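Local coordinates for protein hemoglobin subunit beta (Isurus oxyrinchus, PDB 3MKB) that binds oxygen reversibly at a haem iron, serving as the beta subunit of the tetrameric haemoglobin that probably carries oxygen in the blood of the shortfin mako shark, at residues F15-E29 and F48-Q62. Residues are numbered along the deposited sequence; the frame is centred on the assembly and turned at random.
With HEM (protoporphyrin IX containing Fe), chain F.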
ATOM      1  N   PHE B  15      -5.429  -8.023  27.125  1.00 29.54           N
ATOM      2  CA  PHE B  15      -5.636  -6.737  27.787  1.00 30.68           C
ATOM      3  C   PHE B  15      -5.893  -6.860  29.299  1.00 30.68           C
ATOM      4  O   PHE B  15      -5.589  -5.962  30.067  1.00 29.50           O
ATOM      5  CB  PHE B  15      -6.751  -5.931  27.084  1.00 32.29           C
ATOM      6  CG  PHE B  15      -6.226  -5.106  25.916  1.00 34.30           C
ATOM      7  CD1 PHE B  15      -5.994  -5.679  24.677  1.00 35.08           C
ATOM      8  CD2 PHE B  15      -5.845  -3.786  26.119  1.00 32.13           C
ATOM      9  CE1 PHE B  15      -5.470  -4.925  23.640  1.00 35.58           C
ATOM     10  CE2 PHE B  15      -5.308  -3.041  25.125  1.00 32.61           C
ATOM     11  CZ  PHE B  15      -5.113  -3.626  23.865  1.00 36.05           C
ATOM     12  N   PHE B  16      -6.472  -7.975  29.705  1.00 30.20           N
ATOM     13  CA  PHE B  16      -6.732  -8.213  31.093  1.00 29.10           C
ATOM     14  C   PHE B  16      -5.445  -8.374  31.921  1.00 29.36           C
ATOM     15  O   PHE B  16      -5.393  -7.882  33.026  1.00 27.13           O
ATOM     16  CB  PHE B  16      -7.604  -9.473  31.246  1.00 30.51           C
ATOM     17  CG  PHE B  16      -7.944  -9.770  32.668  1.00 32.71           C
ATOM     18  CD1 PHE B  16      -8.775  -8.910  33.377  1.00 35.53           C
ATOM     19  CD2 PHE B  16      -7.389 -10.840  33.311  1.00 36.83           C
ATOM     20  CE1 PHE B  16      -9.074  -9.156  34.636  1.00 37.75           C
ATOM     21  CE2 PHE B  16      -7.700 -11.078  34.600  1.00 39.02           C
ATOM     22  CZ  PHE B  16      -8.554 -10.228  35.249  1.00 36.94           C
ATOM     23  N   SER B  17      -4.422  -9.101  31.411  1.00 27.38           N
ATOM     24  CA  SER B  17      -3.282  -9.526  32.264  1.00 29.11           C
ATOM     25  C   SER B  17      -1.947  -9.009  31.770  1.00 28.31           C
ATOM     26  O   SER B  17      -1.008  -8.949  32.552  1.00 27.87           O
ATOM     27  CB  SER B  17      -3.114 -11.066  32.294  1.00 30.02           C
ATOM     28  OG  SER B  17      -4.242 -11.732  32.871  1.00 32.48           O
ATOM     29  N   ALA B  18      -1.848  -8.694  30.481  1.00 27.37           N
ATOM     30  CA  ALA B  18      -0.569  -8.153  30.003  1.00 29.19           C
ATOM     31  C   ALA B  18      -0.356  -6.700  30.464  1.00 29.16           C
ATOM     32  O   ALA B  18      -1.298  -5.968  30.785  1.00 26.49           O
ATOM     33  CB  ALA B  18      -0.420  -8.299  28.519  1.00 29.30           C
ATOM     34  N   ASN B  19       0.903  -6.287  30.492  1.00 30.22           N
ATOM     35  CA  ASN B  19       1.224  -4.908  30.816  1.00 31.91           C
ATOM     36  C   ASN B  19       1.132  -4.145  29.500  1.00 32.15           C
ATOM     37  O   ASN B  19       2.123  -3.960  28.820  1.00 30.84           O
ATOM     38  CB  ASN B  19       2.621  -4.845  31.426  1.00 32.32           C
ATOM     39  CG  ASN B  19       2.954  -3.456  32.003  1.00 37.29           C
ATOM     40  OD1 ASN B  19       2.249  -2.429  31.738  1.00 35.63           O
ATOM     41  ND2 ASN B  19       4.030  -3.423  32.805  1.00 36.24           N
ATOM     42  N   SER B  20      -0.093  -3.831  29.096  1.00 31.49           N
ATOM     43  CA  SER B  20      -0.374  -3.139  27.823  1.00 32.89           C
ATOM     44  C   SER B  20       0.222  -1.704  27.710  1.00 32.37           C
ATOM     45  O   SER B  20       0.523  -1.273  26.647  1.00 31.64           O
ATOM     46  CB  SER B  20      -1.900  -3.127  27.605  1.00 33.67           C
ATOM     47  OG  SER B  20      -2.385  -4.494  27.440  1.00 35.22           O
ATOM     48  N   SER B  21       0.346  -0.959  28.808  1.00 33.36           N
ATOM     49  CA  SER B  21       0.991   0.361  28.743  1.00 34.54           C
ATOM     50  C   SER B  21       2.495   0.235  28.380  1.00 34.14           C
ATOM     51  O   SER B  21       3.005   1.005  27.545  1.00 35.44           O
ATOM     52  CB  SER B  21       0.806   1.102  30.069  1.00 34.98           C
ATOM     53  OG  SER B  21      -0.564   1.528  30.152  1.00 41.59           O
ATOM     54  N   ALA B  22       3.165  -0.741  28.998  1.00 32.97           N
ATOM     55  CA  ALA B  22       4.566  -1.061  28.704  1.00 33.12           C
ATOM     56  C   ALA B  22       4.768  -1.560  27.260  1.00 32.75           C
ATOM     57  O   ALA B  22       5.695  -1.123  26.579  1.00 33.21           O
ATOM     58  CB  ALA B  22       5.112  -2.043  29.715  1.00 32.67           C
ATOM     59  N   ILE B  23       3.901  -2.474  26.803  1.00 31.57           N
ATOM     60  CA  ILE B  23       3.805  -2.772  25.385  1.00 30.78           C
ATOM     61  C   ILE B  23       3.648  -1.514  24.493  1.00 31.17           C
ATOM     62  O   ILE B  23       4.376  -1.387  23.526  1.00 31.32           O
ATOM     63  CB  ILE B  23       2.653  -3.779  25.114  1.00 31.41           C
ATOM     64  CG1 ILE B  23       2.896  -5.113  25.853  1.00 30.12           C
ATOM     65  CG2 ILE B  23       2.426  -3.973  23.638  1.00 31.72           C
ATOM     66  CD1 ILE B  23       1.632  -6.031  25.912  1.00 29.88           C
ATOM     67  N   GLY B  24       2.668  -0.637  24.784  1.00 29.05           N
ATOM     68  CA  GLY B  24       2.432   0.587  24.031  1.00 29.92           C
ATOM     69  C   GLY B  24       3.634   1.520  24.033  1.00 29.98           C
ATOM     70  O   GLY B  24       3.996   2.098  22.993  1.00 29.68           O
ATOM     71  N   THR B  25       4.282   1.607  25.182  1.00 28.55           N
ATOM     72  CA  THR B  25       5.454   2.460  25.336  1.00 31.50           C
ATOM     73  C   THR B  25       6.555   1.959  24.365  1.00 30.84           C
ATOM     74  O   THR B  25       7.037   2.733  23.546  1.00 32.64           O
ATOM     75  CB  THR B  25       5.939   2.511  26.813  1.00 28.92           C
ATOM     76  OG1 THR B  25       4.890   3.078  27.620  1.00 32.73           O
ATOM     77  CG2 THR B  25       7.166   3.388  26.943  1.00 35.76           C
ATOM     78  N   LYS B  26       6.894   0.683  24.435  1.00 30.74           N
ATOM     79  CA  LYS B  26       7.873   0.072  23.506  1.00 31.15           C
ATOM     80  C   LYS B  26       7.423   0.149  22.072  1.00 30.98           C
ATOM     81  O   LYS B  26       8.249   0.376  21.204  1.00 30.97           O
ATOM     82  CB  LYS B  26       8.144  -1.391  23.840  1.00 30.95           C
ATOM     83  CG  LYS B  26       8.566  -1.626  25.267  1.00 33.50           C
ATOM     84  CD  LYS B  26       8.690  -3.110  25.559  1.00 37.09           C
ATOM     85  CE  LYS B  26       8.817  -3.359  27.061  1.00 39.61           C
ATOM     86  NZ  LYS B  26       8.935  -4.822  27.400  1.00 41.50           N
ATOM     87  N   ALA B  27       6.121  -0.061  21.803  1.00 30.52           N
ATOM     88  CA  ALA B  27       5.657   0.017  20.379  1.00 31.16           C
ATOM     89  C   ALA B  27       5.864   1.420  19.762  1.00 32.13           C
ATOM     90  O   ALA B  27       6.300   1.552  18.620  1.00 31.96           O
ATOM     91  CB  ALA B  27       4.204  -0.417  20.221  1.00 29.26           C
ATOM     92  N   LEU B  28       5.480   2.446  20.521  1.00 32.61           N
ATOM     93  CA  LEU B  28       5.684   3.825  20.145  1.00 34.02           C
ATOM     94  C   LEU B  28       7.173   4.112  19.875  1.00 33.32           C
ATOM     95  O   LEU B  28       7.533   4.746  18.841  1.00 32.23           O
ATOM     96  CB  LEU B  28       5.139   4.718  21.283  1.00 33.65           C
ATOM     97  CG  LEU B  28       4.289   5.961  21.100  1.00 36.82           C
ATOM     98  CD1 LEU B  28       5.071   7.240  21.515  1.00 39.49           C
ATOM     99  CD2 LEU B  28       3.572   6.146  19.732  1.00 35.84           C
ATOM    100  N   GLU B  29       8.020   3.674  20.815  1.00 33.28           N
ATOM    101  CA  GLU B  29       9.479   3.875  20.740  1.00 35.06           C
ATOM    102  C   GLU B  29      10.049   3.194  19.503  1.00 34.36           C
ATOM    103  O   GLU B  29      10.868   3.774  18.750  1.00 35.02           O
ATOM    104  CB  GLU B  29      10.187   3.388  22.038  1.00 33.87           C
ATOM    105  CG  GLU B  29       9.935   4.352  23.223  1.00 37.50           C
ATOM    106  CD  GLU B  29      10.377   3.804  24.601  1.00 38.60           C
ATOM    107  OE1 GLU B  29      10.629   2.567  24.750  1.00 40.18           O
ATOM    108  OE2 GLU B  29      10.408   4.630  25.536  1.00 42.01           O
ATOM    109  N   PHE B  48       7.759  15.823  26.548  1.00 56.05           N
ATOM    110  CA  PHE B  48       7.244  14.598  25.902  1.00 55.79           C
ATOM    111  C   PHE B  48       7.835  13.276  26.424  1.00 54.74           C
ATOM    112  O   PHE B  48       9.056  13.085  26.412  1.00 54.45           O
ATOM    113  CB  PHE B  48       7.383  14.644  24.365  1.00 56.44           C
ATOM    114  CG  PHE B  48       7.165  13.294  23.693  1.00 56.31           C
ATOM    115  CD1 PHE B  48       8.252  12.496  23.343  1.00 57.49           C
ATOM    116  CD2 PHE B  48       5.874  12.826  23.438  1.00 57.75           C
ATOM    117  CE1 PHE B  48       8.067  11.255  22.730  1.00 58.11           C
ATOM    118  CE2 PHE B  48       5.669  11.591  22.830  1.00 57.29           C
ATOM    119  CZ  PHE B  48       6.767  10.806  22.468  1.00 57.48           C
ATOM    120  N   SER B  49       6.929  12.369  26.818  1.00 53.00           N
ATOM    121  CA  SER B  49       7.234  11.011  27.257  1.00 51.25           C
ATOM    122  C   SER B  49       6.439   9.981  26.425  1.00 50.05           C
ATOM    123  O   SER B  49       5.194  10.045  26.334  1.00 48.14           O
ATOM    124  CB  SER B  49       6.918  10.872  28.756  1.00 51.18           C
ATOM    125  OG  SER B  49       6.985   9.524  29.203  1.00 51.20           O
ATOM    126  N   ALA B  50       7.171   9.058  25.793  1.00 49.12           N
ATOM    127  CA  ALA B  50       6.554   7.935  25.032  1.00 48.48           C
ATOM    128  C   ALA B  50       5.552   7.172  25.918  1.00 48.04           C
ATOM    129  O   ALA B  50       4.462   6.751  25.477  1.00 45.99           O
ATOM    130  CB  ALA B  50       7.627   6.978  24.557  1.00 47.58           C
ATOM    131  N   SER B  51       5.957   7.028  27.179  1.00 47.84           N
ATOM    132  CA  SER B  51       5.210   6.295  28.165  1.00 49.36           C
ATOM    133  C   SER B  51       3.877   6.989  28.392  1.00 49.23           C
ATOM    134  O   SER B  51       2.837   6.350  28.371  1.00 49.04           O
ATOM    135  CB  SER B  51       6.042   6.140  29.440  1.00 49.92           C
ATOM    136  OG  SER B  51       5.254   5.716  30.539  1.00 53.34           O
ATOM    137  N   ILE B  52       3.893   8.306  28.545  1.00 49.13           N
ATOM    138  CA  ILE B  52       2.633   9.058  28.682  1.00 49.87           C
ATOM    139  C   ILE B  52       1.734   8.886  27.482  1.00 49.61           C
ATOM    140  O   ILE B  52       0.505   8.809  27.592  1.00 49.94           O
ATOM    141  CB  ILE B  52       2.885  10.565  28.745  1.00 49.47           C
ATOM    142  CG1 ILE B  52       4.039  10.868  29.677  1.00 50.44           C
ATOM    143  CG2 ILE B  52       1.632  11.261  29.110  1.00 50.72           C
ATOM    144  CD1 ILE B  52       3.708  10.801  31.134  1.00 47.42           C
ATOM    145  N   HIS B  53       2.341   8.862  26.304  1.00 49.87           N
ATOM    146  CA  HIS B  53       1.512   8.776  25.131  1.00 49.33           C
ATOM    147  C   HIS B  53       0.879   7.399  24.995  1.00 48.03           C
ATOM    148  O   HIS B  53      -0.279   7.274  24.590  1.00 47.88           O
ATOM    149  CB  HIS B  53       2.250   9.174  23.872  1.00 51.00           C
ATOM    150  CG  HIS B  53       1.340   9.223  22.690  1.00 52.53           C
ATOM    151  ND1 HIS B  53       0.608  10.346  22.370  1.00 54.99           N
ATOM    152  CD2 HIS B  53       0.968   8.260  21.815  1.00 52.87           C
ATOM    153  CE1 HIS B  53      -0.152  10.079  21.321  1.00 55.80           C
ATOM    154  NE2 HIS B  53       0.049   8.821  20.965  1.00 54.98           N
ATOM    155  N   ALA B  54       1.636   6.368  25.369  1.00 46.28           N
ATOM    156  CA  ALA B  54       1.148   4.979  25.340  1.00 44.48           C
ATOM    157  C   ALA B  54      -0.068   4.751  26.215  1.00 44.09           C
ATOM    158  O   ALA B  54      -0.948   3.926  25.893  1.00 43.62           O
ATOM    159  CB  ALA B  54       2.252   4.054  25.754  1.00 44.40           C
ATOM    160  N   ALA B  55      -0.094   5.460  27.352  1.00 43.82           N
ATOM    161  CA  ALA B  55      -1.212   5.426  28.267  1.00 43.11           C
ATOM    162  C   ALA B  55      -2.504   5.935  27.607  1.00 42.88           C
ATOM    163  O   ALA B  55      -3.592   5.374  27.816  1.00 42.88           O
ATOM    164  CB  ALA B  55      -0.872   6.201  29.541  1.00 42.74           C
ATOM    165  N   ILE B  56      -2.377   6.979  26.784  1.00 43.05           N
ATOM    166  CA  ILE B  56      -3.512   7.489  26.017  1.00 43.39           C
ATOM    167  C   ILE B  56      -4.011   6.414  25.028  1.00 41.97           C
ATOM    168  O   ILE B  56      -5.187   6.020  25.057  1.00 40.51           O
ATOM    169  CB  ILE B  56      -3.154   8.781  25.252  1.00 43.43           C
ATOM    170  CG1 ILE B  56      -2.173   9.633  26.070  1.00 46.25           C
ATOM    171  CG2 ILE B  56      -4.429   9.553  24.930  1.00 45.49           C
ATOM    172  CD1 ILE B  56      -2.147  11.182  25.783  1.00 44.81           C
ATOM    173  N   VAL B  57      -3.094   5.934  24.179  1.00 42.11           N
ATOM    174  CA  VAL B  57      -3.423   4.964  23.120  1.00 41.95           C
ATOM    175  C   VAL B  57      -4.067   3.720  23.722  1.00 42.03           C
ATOM    176  O   VAL B  57      -5.119   3.261  23.270  1.00 43.04           O
ATOM    177  CB  VAL B  57      -2.164   4.570  22.303  1.00 41.39           C
ATOM    178  CG1 VAL B  57      -2.499   3.552  21.244  1.00 40.04           C
ATOM    179  CG2 VAL B  57      -1.549   5.783  21.667  1.00 45.64           C
ATOM    180  N   VAL B  58      -3.441   3.205  24.784  1.00 42.06           N
ATOM    181  CA  VAL B  58      -3.875   1.997  25.453  1.00 40.63           C
ATOM    182  C   VAL B  58      -5.261   2.108  26.048  1.00 41.05           C
ATOM    183  O   VAL B  58      -6.063   1.153  25.979  1.00 40.93           O
ATOM    184  CB  VAL B  58      -2.850   1.588  26.539  1.00 41.45           C
ATOM    185  CG1 VAL B  58      -3.475   0.691  27.555  1.00 42.24           C
ATOM    186  CG2 VAL B  58      -1.652   0.917  25.883  1.00 42.50           C
ATOM    187  N   GLY B  59      -5.571   3.268  26.638  1.00 40.19           N
ATOM    188  CA  GLY B  59      -6.957   3.526  27.065  1.00 38.61           C
ATOM    189  C   GLY B  59      -7.923   3.376  25.915  1.00 36.89           C
ATOM    190  O   GLY B  59      -8.950   2.739  26.027  1.00 36.87           O
ATOM    191  N   ALA B  60      -7.607   3.997  24.783  1.00 36.87           N
ATOM    192  CA  ALA B  60      -8.487   3.841  23.597  1.00 37.40           C
ATOM    193  C   ALA B  60      -8.610   2.384  23.089  1.00 36.01           C
ATOM    194  O   ALA B  60      -9.690   1.937  22.752  1.00 35.39           O
ATOM    195  CB  ALA B  60      -8.097   4.819  22.476  1.00 36.05           C
ATOM    196  N   LEU B  61      -7.501   1.644  23.092  1.00 37.75           N
ATOM    197  CA  LEU B  61      -7.514   0.235  22.688  1.00 37.61           C
ATOM    198  C   LEU B  61      -8.425  -0.556  23.628  1.00 40.21           C
ATOM    199  O   LEU B  61      -9.305  -1.313  23.190  1.00 39.63           O
ATOM    200  CB  LEU B  61      -6.086  -0.311  22.665  1.00 36.14           C
ATOM    201  CG  LEU B  61      -5.226   0.328  21.589  1.00 34.57           C
ATOM    202  CD1 LEU B  61      -3.869  -0.294  21.611  1.00 30.07           C
ATOM    203  CD2 LEU B  61      -5.887   0.222  20.191  1.00 34.69           C
ATOM    204  N   GLN B  62      -8.266  -0.306  24.933  1.00 42.48           N
ATOM    205  CA  GLN B  62      -9.121  -0.942  25.915  1.00 44.82           C
ATOM    206  C   GLN B  62     -10.600  -0.596  25.658  1.00 44.67           C
ATOM    207  O   GLN B  62     -11.474  -1.464  25.780  1.00 43.14           O
ATOM    208  CB  GLN B  62      -8.655  -0.599  27.337  1.00 45.91           C
ATOM    209  CG  GLN B  62      -7.434  -1.426  27.829  1.00 50.89           C
ATOM    210  CD  GLN B  62      -7.642  -2.086  29.231  1.00 57.04           C
ATOM    211  OE1 GLN B  62      -6.706  -2.700  29.803  1.00 60.14           O
ATOM    212  NE2 GLN B  62      -8.866  -1.972  29.774  1.00 54.58           N
TER
HETATM  213  CHA HEM F 137      -3.923  11.674  21.016  1.00 35.46           C
HETATM  214  CHB HEM F 137      -5.595   7.177  20.517  1.00 36.27           C
HETATM  215  CHC HEM F 137      -2.630   6.654  16.798  1.00 36.27           C
HETATM  216  CHD HEM F 137      -0.716  11.100  17.447  1.00 36.71           C
HETATM  217  C1A HEM F 137      -4.661  10.536  21.111  1.00 38.47           C
HETATM  218  C2A HEM F 137      -5.784  10.392  21.977  1.00 37.72           C
HETATM  219  C3A HEM F 137      -6.226   9.155  21.853  1.00 37.03           C
HETATM  220  C4A HEM F 137      -5.410   8.488  20.904  1.00 37.66           C
HETATM  221  CMA HEM F 137      -7.431   8.551  22.606  1.00 36.48           C
HETATM  222  CAA HEM F 137      -6.357  11.471  22.925  1.00 39.03           C
HETATM  223  CBA HEM F 137      -7.297  12.402  22.171  1.00 43.88           C
HETATM  224  CGA HEM F 137      -7.934  13.345  23.179  1.00 48.10           C
HETATM  225  O1A HEM F 137      -8.893  12.938  23.883  1.00 51.13           O
HETATM  226  O2A HEM F 137      -7.483  14.499  23.283  1.00 46.63           O
HETATM  227  C1B HEM F 137      -4.952   6.599  19.478  1.00 36.26           C
HETATM  228  C2B HEM F 137      -5.147   5.241  18.975  1.00 34.68           C
HETATM  229  C3B HEM F 137      -4.297   5.118  17.938  1.00 36.05           C
HETATM  230  C4B HEM F 137      -3.561   6.377  17.759  1.00 35.12           C
HETATM  231  CMB HEM F 137      -6.113   4.131  19.504  1.00 32.30           C
HETATM  232  CAB HEM F 137      -4.123   3.873  17.056  1.00 33.24           C
HETATM  233  CBB HEM F 137      -4.230   4.083  15.737  1.00 35.44           C
HETATM  234  C1C HEM F 137      -1.836   7.797  16.674  1.00 38.44           C
HETATM  235  C2C HEM F 137      -0.714   7.977  15.778  1.00 36.51           C
HETATM  236  C3C HEM F 137      -0.188   9.175  15.985  1.00 39.16           C
HETATM  237  C4C HEM F 137      -0.961   9.832  16.990  1.00 39.50           C
HETATM  238  CMC HEM F 137      -0.145   6.974  14.773  1.00 38.80           C
HETATM  239  CAC HEM F 137       1.013   9.806  15.241  1.00 41.16           C
HETATM  240  CBC HEM F 137       2.129   9.094  14.956  1.00 44.55           C
HETATM  241  C1D HEM F 137      -1.348  11.655  18.514  1.00 35.09           C
HETATM  242  C2D HEM F 137      -1.038  12.922  19.148  1.00 35.58           C
HETATM  243  C3D HEM F 137      -2.057  13.062  20.263  1.00 37.05           C
HETATM  244  C4D HEM F 137      -2.872  11.883  20.196  1.00 33.55           C
HETATM  245  CMD HEM F 137       0.087  13.913  18.789  1.00 33.58           C
HETATM  246  CAD HEM F 137      -2.233  14.199  21.300  1.00 38.09           C
HETATM  247  CBD HEM F 137      -1.275  14.027  22.456  1.00 43.69           C
HETATM  248  CGD HEM F 137      -1.372  15.337  23.254  1.00 51.51           C
HETATM  249  O1D HEM F 137      -1.855  15.286  24.416  1.00 55.61           O
HETATM  250  O2D HEM F 137      -0.986  16.461  22.772  1.00 54.02           O
HETATM  251  NA  HEM F 137      -4.432   9.343  20.449  1.00 38.00           N
HETATM  252  NB  HEM F 137      -4.013   7.244  18.719  1.00 35.75           N
HETATM  253  NC  HEM F 137      -1.966   8.964  17.412  1.00 38.74           N
HETATM  254  ND  HEM F 137      -2.437  11.096  19.150  1.00 39.29           N
HETATM  255 FE   HEM F 137      -3.250   9.204  18.810  1.00 40.18          FE
HETATM  256  O   HOH W   1       2.327   3.946  28.947  1.00 48.86           O
HETATM  257  O   HOH W   2      -1.583   8.159  19.802  1.00 54.51           O
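The B/E helix crossing of the globin fold, built on a glycine of the B helix, brings G24 of helix 20-34 against A54 of helix 50-65. G24 CA and A54 CA are 4.8 Å apart; the axes of segments 20-29 and 50-62 approach to 7.9 Å, their N-to-C directions 118° apart. A54 CB presses on the B-helix backbone, 3.2 Å from T25 N, while V58 straddles the preceding turn: CG2 lies 3.2 Å from S20 O and CG1 faces the S21 hydroxyl. T25 OG1, held beside its own backbone N (chi1 -62°), donates to S21 O at 2.8 Å from above the carbonyl plane; T25 N reaches the same oxygen from the other face. The same hydroxyl oxygen lies 3.3 Å from S51 CA, and water 1 sits between S21 O and S51 O. Farther along, L28 CD1 meets A50 and the edge of the F48 ring, and its side chain crosses H53 at about a right angle. From helix 5-17, F15 sets CD2 3.3 Å from Q62 CG and CZ 3.7 Å from L61 CB; F15 also touches W120 of helix 114-132. Close backbone packing with little direct polar bonding thus sets the E helix, whose H53, V57 and L61 line the haem pocket, directly on the B helix.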